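Local atomic coordinates of tungstate ABC transporter, periplasmic tungstate-binding protein (Geobacter sulfurreducens, PDB entry 3LR1), a protein that probably captures tungstate in the periplasm and hands it to the membrane components of an ABC transporter. Residues A[86-91]-A[106-111]; A[130-135]-A[145-150]. One frame throughout, in Å; residues are numbered along the deposited sequence.

Contact 1: residues A[86-91]-A[106-111]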
loop_
_atom_site.group_PDB
_atom_site.type_symbol
_atom_site.label_atom_id
_atom_site.label_comp_id
_atom_site.label_asym_id
_atom_site.label_seq_id
_atom_site.Cartn_x
_atom_site.Cartn_y
_atom_site.Cartn_z
ATOM N N PHE A 86 -4.415 3.135 -8.003
ATOM C CA PHE A 86 -5.627 3.244 -7.244
ATOM C C PHE A 86 -6.864 3.127 -8.139
ATOM O O PHE A 86 -6.922 3.753 -9.197
ATOM C CB PHE A 86 -5.673 4.545 -6.483
ATOM C CG PHE A 86 -4.725 4.590 -5.321
ATOM C CD1 PHE A 86 -4.936 3.803 -4.213
ATOM C CD2 PHE A 86 -3.673 5.493 -5.323
ATOM C CE1 PHE A 86 -4.066 3.869 -3.120
ATOM C CE2 PHE A 86 -2.804 5.553 -4.272
ATOM C CZ PHE A 86 -3.021 4.751 -3.156
ATOM N N VAL A 87 -7.884 2.425 -7.650
ATOM C CA VAL A 87 -9.155 2.333 -8.360
ATOM C C VAL A 87 -10.330 2.582 -7.387
ATOM O O VAL A 87 -10.178 2.544 -6.166
ATOM C CB VAL A 87 -9.315 0.902 -9.048
ATOM C CG1 VAL A 87 -8.204 0.592 -10.161
ATOM C CG2 VAL A 87 -9.295 -0.201 -8.023
ATOM N N ILE A 88 -11.514 2.884 -7.923
ATOM C CA ILE A 88 -12.702 2.996 -7.111
ATOM C C ILE A 88 -13.577 1.781 -7.467
ATOM O O ILE A 88 -13.917 1.513 -8.647
ATOM C CB ILE A 88 -13.484 4.349 -7.263
ATOM C CG1 ILE A 88 -12.526 5.558 -7.057
ATOM C CG2 ILE A 88 -14.744 4.389 -6.269
ATOM C CD1 ILE A 88 -13.031 6.937 -7.429
ATOM N N VAL A 89 -13.911 1.022 -6.424
ATOM C CA VAL A 89 -14.772 -0.104 -6.535
ATOM C C VAL A 89 -16.101 0.179 -5.835
ATOM O O VAL A 89 -16.224 1.031 -4.960
ATOM C CB VAL A 89 -14.132 -1.421 -5.948
ATOM C CG1 VAL A 89 -12.837 -1.883 -6.758
ATOM C CG2 VAL A 89 -13.906 -1.333 -4.451
ATOM N N GLY A 90 -17.098 -0.564 -6.259
ATOM C CA GLY A 90 -18.423 -0.426 -5.721
ATOM C C GLY A 90 -19.375 -1.485 -6.276
ATOM O O GLY A 90 -18.975 -2.330 -7.058
ATOM N N PRO A 91 -20.631 -1.444 -5.895
ATOM C CA PRO A 91 -21.607 -2.417 -6.352
ATOM C C PRO A 91 -21.774 -2.489 -7.854
ATOM O O PRO A 91 -21.698 -1.491 -8.486
ATOM C CB PRO A 91 -22.883 -1.922 -5.716
ATOM C CG PRO A 91 -22.616 -0.622 -5.272
ATOM C CD PRO A 91 -21.218 -0.499 -4.970
ATOM N N GLU A 106 -13.792 13.718 -9.898
ATOM C CA GLU A 106 -15.181 13.740 -10.306
ATOM C C GLU A 106 -15.976 12.571 -9.726
ATOM O O GLU A 106 -17.112 12.748 -9.314
ATOM C CB GLU A 106 -15.311 13.735 -11.815
ATOM C CG GLU A 106 -16.687 13.947 -12.306
ATOM C CD GLU A 106 -16.721 14.173 -13.806
ATOM O OE1 GLU A 106 -16.310 13.283 -14.535
ATOM O OE2 GLU A 106 -17.162 15.232 -14.299
ATOM N N ALA A 107 -15.384 11.385 -9.739
ATOM C CA ALA A 107 -16.072 10.185 -9.215
ATOM C C ALA A 107 -16.414 10.394 -7.753
ATOM O O ALA A 107 -17.519 10.078 -7.305
ATOM C CB ALA A 107 -15.189 8.864 -9.404
ATOM N N LEU A 108 -15.461 10.892 -6.978
ATOM C CA LEU A 108 -15.699 11.059 -5.544
ATOM C C LEU A 108 -16.794 12.140 -5.359
ATOM O O LEU A 108 -17.750 11.969 -4.582
ATOM C CB LEU A 108 -14.397 11.413 -4.819
ATOM C CG LEU A 108 -13.300 10.329 -4.849
ATOM C CD1 LEU A 108 -12.019 10.841 -4.043
ATOM C CD2 LEU A 108 -13.796 9.031 -4.270
ATOM N N LYS A 109 -16.689 13.226 -6.122
ATOM C CA LYS A 109 -17.669 14.302 -5.986
ATOM C C LYS A 109 -19.096 13.819 -6.332
ATOM O O LYS A 109 -20.059 14.242 -5.683
ATOM C CB LYS A 109 -17.250 15.499 -6.816
ATOM C CG LYS A 109 -17.563 16.880 -6.171
ATOM C CD LYS A 109 -18.994 17.313 -6.337
ATOM C CE LYS A 109 -19.179 18.851 -6.086
ATOM N NZ LYS A 109 -20.363 19.418 -6.787
ATOM N N LEU A 110 -19.232 12.959 -7.348
ATOM C CA LEU A 110 -20.502 12.240 -7.637
ATOM C C LEU A 110 -20.992 11.479 -6.401
ATOM O O LEU A 110 -22.197 11.514 -6.098
ATOM C CB LEU A 110 -20.365 11.253 -8.808
ATOM C CG LEU A 110 -20.897 11.415 -10.239
ATOM C CD1 LEU A 110 -21.463 12.787 -10.575
ATOM C CD2 LEU A 110 -19.852 11.020 -11.295
ATOM N N LEU A 111 -20.085 10.798 -5.702
ATOM C CA LEU A 111 -20.432 10.075 -4.450
ATOM C C LEU A 111 -20.935 11.011 -3.361
ATOM O O LEU A 111 -22.013 10.792 -2.795
ATOM C CB LEU A 111 -19.241 9.236 -3.889
ATOM C CG LEU A 111 -18.847 8.080 -4.806
ATOM C CD1 LEU A 111 -17.642 7.283 -4.308
ATOM C CD2 LEU A 111 -20.035 7.152 -4.975
#
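Ile88 reaches out from its strand with the delta methyl leading, and that one atom does all the close touching: CD1 lies 3.5 Å from CB of Ala107 and 3.9 Å from CD2 of Leu108, two neighbours on the first turns of a helix, all three side chains being buried. The two partners meet the methyl differently. Ala107 points its CB toward the strand, a short stub met end-on, whereas the CA–CB bond of Leu108 runs alongside the strand and only the delta branch turns in, its side chain set obliquely to that of Ile88. The isoleucine gets there by an extended ethyl arm: CG1 stands anti to the carbonyl carbon (chi1 -52°) and CD1 continues the chain outward (chi2 168°), while the CG2 branch is left anti to the backbone N. A residue branched at CB suits a strand, and here the longer branch bridges a CA–CA separation of 8.2 Å to Ala107, the shortest between the two segments. The small alanine lets the helix come this near; a longer leucine beside it fills in from the flank. This is helix-on-sheet packing in a periplasmic binding protein of the PBP superfamily: helix 104-114 packs at Ile88 over strand 78-90, which is hydrogen-bonded on its two edges to strands 167-171 and 186-190. Leu111, one turn after Ala107, also aims its CB at the strand but stays looser, its CD1 4.5 Å from Ile88 CG2, and rests against Tyr167, Ala96 and Ala116. Ile88 also packs on Ile98, Leu169 and Phe189, and Leu108 touches Leu134 and Trp135 of helix 126-137.

Contact 2: residues A[130-135]-A[145-150]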
loop_
_atom_site.group_PDB
_atom_site.type_symbol
_atom_site.label_atom_id
_atom_site.label_comp_id
_atom_site.label_asym_id
_atom_site.label_seq_id
_atom_site.Cartn_x
_atom_site.Cartn_y
_atom_site.Cartn_z
ATOM N N LYS A 130 -3.836 9.583 -0.097
ATOM C CA LYS A 130 -4.213 9.792 -1.475
ATOM C C LYS A 130 -5.687 10.178 -1.534
ATOM O O LYS A 130 -6.086 11.109 -2.293
ATOM C CB LYS A 130 -3.961 8.548 -2.342
ATOM C CG LYS A 130 -4.459 8.670 -3.803
ATOM C CD LYS A 130 -3.604 9.565 -4.672
ATOM C CE LYS A 130 -4.441 10.272 -5.732
ATOM N NZ LYS A 130 -3.953 10.083 -7.159
ATOM N N GLU A 131 -6.477 9.455 -0.759
ATOM C CA GLU A 131 -7.896 9.711 -0.706
ATOM C C GLU A 131 -8.123 11.195 -0.306
ATOM O O GLU A 131 -8.885 11.911 -0.958
ATOM C CB GLU A 131 -8.587 8.750 0.299
ATOM C CG GLU A 131 -10.086 8.993 0.418
ATOM C CD GLU A 131 -10.635 8.861 1.859
ATOM O OE1 GLU A 131 -10.037 8.182 2.722
ATOM O OE2 GLU A 131 -11.688 9.451 2.129
ATOM N N LEU A 132 -7.459 11.638 0.772
ATOM C CA LEU A 132 -7.600 13.026 1.241
ATOM C C LEU A 132 -7.133 14.046 0.192
ATOM O O LEU A 132 -7.782 15.125 -0.048
ATOM C CB LEU A 132 -6.872 13.214 2.570
ATOM C CG LEU A 132 -7.509 12.434 3.750
ATOM C CD1 LEU A 132 -6.902 12.916 5.088
ATOM C CD2 LEU A 132 -9.054 12.475 3.823
ATOM N N ASP A 133 -6.059 13.704 -0.499
ATOM C CA ASP A 133 -5.589 14.564 -1.595
ATOM C C ASP A 133 -6.641 14.703 -2.673
ATOM O O ASP A 133 -6.804 15.797 -3.218
ATOM C CB ASP A 133 -4.262 14.061 -2.195
ATOM C CG ASP A 133 -3.087 14.208 -1.216
ATOM O OD1 ASP A 133 -3.231 14.896 -0.161
ATOM O OD2 ASP A 133 -2.022 13.582 -1.494
ATOM N N LEU A 134 -7.355 13.606 -2.976
ATOM C CA LEU A 134 -8.372 13.613 -4.022
ATOM C C LEU A 134 -9.627 14.350 -3.593
ATOM O O LEU A 134 -10.151 15.113 -4.366
ATOM C CB LEU A 134 -8.768 12.204 -4.436
ATOM C CG LEU A 134 -7.809 11.313 -5.211
ATOM C CD1 LEU A 134 -8.389 9.877 -5.198
ATOM C CD2 LEU A 134 -7.556 11.829 -6.652
ATOM N N TRP A 135 -10.134 14.120 -2.386
ATOM C CA TRP A 135 -11.178 15.028 -1.837
ATOM C C TRP A 135 -10.800 16.532 -1.963
ATOM O O TRP A 135 -11.588 17.344 -2.441
ATOM C CB TRP A 135 -11.528 14.688 -0.394
ATOM C CG TRP A 135 -12.319 13.408 -0.226
ATOM C CD1 TRP A 135 -11.952 12.319 0.504
ATOM C CD2 TRP A 135 -13.607 13.097 -0.777
ATOM N NE1 TRP A 135 -12.929 11.364 0.471
ATOM C CE2 TRP A 135 -13.936 11.796 -0.354
ATOM C CE3 TRP A 135 -14.513 13.791 -1.602
ATOM C CZ2 TRP A 135 -15.118 11.178 -0.725
ATOM C CZ3 TRP A 135 -15.674 13.181 -1.952
ATOM C CH2 TRP A 135 -15.972 11.890 -1.531
ATOM N N ASN A 145 -23.240 11.285 6.547
ATOM C CA ASN A 145 -23.263 9.991 7.182
ATOM C C ASN A 145 -22.642 8.994 6.267
ATOM O O ASN A 145 -22.065 8.001 6.702
ATOM C CB ASN A 145 -24.682 9.548 7.468
ATOM C CG ASN A 145 -24.719 8.204 8.158
ATOM O OD1 ASN A 145 -25.216 7.236 7.595
ATOM N ND2 ASN A 145 -24.139 8.128 9.356
ATOM N N TRP A 146 -22.840 9.259 4.983
ATOM C CA TRP A 146 -22.355 8.420 3.900
ATOM C C TRP A 146 -20.824 8.220 4.024
ATOM O O TRP A 146 -20.325 7.197 3.627
ATOM C CB TRP A 146 -22.789 9.037 2.544
ATOM C CG TRP A 146 -22.182 10.373 2.358
ATOM C CD1 TRP A 146 -22.693 11.573 2.769
ATOM C CD2 TRP A 146 -20.911 10.652 1.778
ATOM N NE1 TRP A 146 -21.816 12.577 2.469
ATOM C CE2 TRP A 146 -20.723 12.040 1.836
ATOM C CE3 TRP A 146 -19.930 9.865 1.182
ATOM C CZ2 TRP A 146 -19.567 12.653 1.356
ATOM C CZ3 TRP A 146 -18.797 10.471 0.702
ATOM C CH2 TRP A 146 -18.622 11.849 0.791
ATOM N N TYR A 147 -20.106 9.195 4.592
ATOM C CA TYR A 147 -18.632 9.147 4.691
ATOM C C TYR A 147 -18.160 8.423 5.934
ATOM O O TYR A 147 -18.231 8.979 7.033
ATOM C CB TYR A 147 -18.083 10.562 4.745
ATOM C CG TYR A 147 -16.602 10.554 4.703
ATOM C CD1 TYR A 147 -15.942 10.099 3.556
ATOM C CD2 TYR A 147 -15.845 10.941 5.780
ATOM C CE1 TYR A 147 -14.600 10.057 3.486
ATOM C CE2 TYR A 147 -14.448 10.902 5.691
ATOM C CZ TYR A 147 -13.850 10.446 4.524
ATOM O OH TYR A 147 -12.477 10.392 4.371
ATOM N N VAL A 148 -17.705 7.180 5.780
ATOM C CA VAL A 148 -17.303 6.360 6.932
ATOM C C VAL A 148 -15.807 6.266 7.079
ATOM O O VAL A 148 -15.104 6.040 6.087
ATOM C CB VAL A 148 -17.772 4.923 6.776
ATOM C CG1 VAL A 148 -17.451 4.142 8.070
ATOM C CG2 VAL A 148 -19.248 4.892 6.408
ATOM N N GLU A 149 -15.299 6.385 8.291
ATOM C CA GLU A 149 -13.856 6.279 8.491
ATOM C C GLU A 149 -13.562 4.993 9.245
ATOM O O GLU A 149 -13.806 4.924 10.426
ATOM C CB GLU A 149 -13.366 7.494 9.273
ATOM C CG GLU A 149 -13.803 8.840 8.680
ATOM C CD GLU A 149 -13.079 9.973 9.338
ATOM O OE1 GLU A 149 -13.409 10.279 10.508
ATOM O OE2 GLU A 149 -12.159 10.528 8.702
ATOM N N ALA A 150 -13.043 3.962 8.582
ATOM C CA ALA A 150 -12.946 2.641 9.221
ATOM C C ALA A 150 -11.823 2.484 10.261
ATOM O O ALA A 150 -11.953 1.733 11.214
ATOM C CB ALA A 150 -12.785 1.543 8.141
#
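Trp135 brings the far corner of its indole against that of Trp146, with CH2 of the one 3.5 Å from CH2 of the other. The two six-membered rings are inclined at 61°, and the Trp135 corner arrives at the edge of the Trp146 ring, near its plane. Over one face of Trp146 sits CB of the next residue, Tyr147, offset toward the rim. The phenol ring of Tyr147 stands nearly perpendicular to the pyrrole ring of Trp135, at 85°, and slides past it with CE1 3.7 Å from NE1, so the three residues form an aromatic cluster between helix 126-137 and strand 147-149. These belong to a beta-alpha-beta unit with strand 118-120, and the wide rings span a backbone gap of 13.3 Å between the axes of 130-135 and 147-149. Glu131, one helical turn before Trp135, carries the polar part. With CG anti to the backbone N (chi1 179°) and a bend at chi2, it brings OE2 to the edge of the phenol ring, in the ring plane. Tyr147 OH donates to OE2 at 2.6 Å, on the syn side and tilted out of the carboxylate plane; Trp135 NE1 donates to the anti lone pair of OE2 at 2.8 Å, in a bent bond with the oxygen in the indole plane. The other oxygen, OE1, is hydrogen-bonded to Ser120 OG of strand 118-120. Leu132 CD2 adds a light touch at 4.0 Å from Tyr147 OH. Two donors on one buried carboxylate oxygen, with a serine on its partner, would probably favour the ionised glutamate and help hold the Trp135 and Tyr147 rings in their rotation.

Contact 1 closes before contact 2 opens along the chain, and their centres lie 11 Å apart on the same side of the chain's centre. Both lie within the PBP superfamily domain and reach the same mixed sheet, contact 1 through strand 78-90 and contact 2 through strand 147-149. Helices 104-114 and 126-137 pack against each other, with Leu108 CD1 3.5 Å from Leu134 CB, so the two contacts adjoin through them. Separately, Phe86 of strand 78-90 packs on Lys130 of helix 126-137. In contact 2 the side chain of Glu131 is about 11 Å from a bound tungsten ion, too far to touch it.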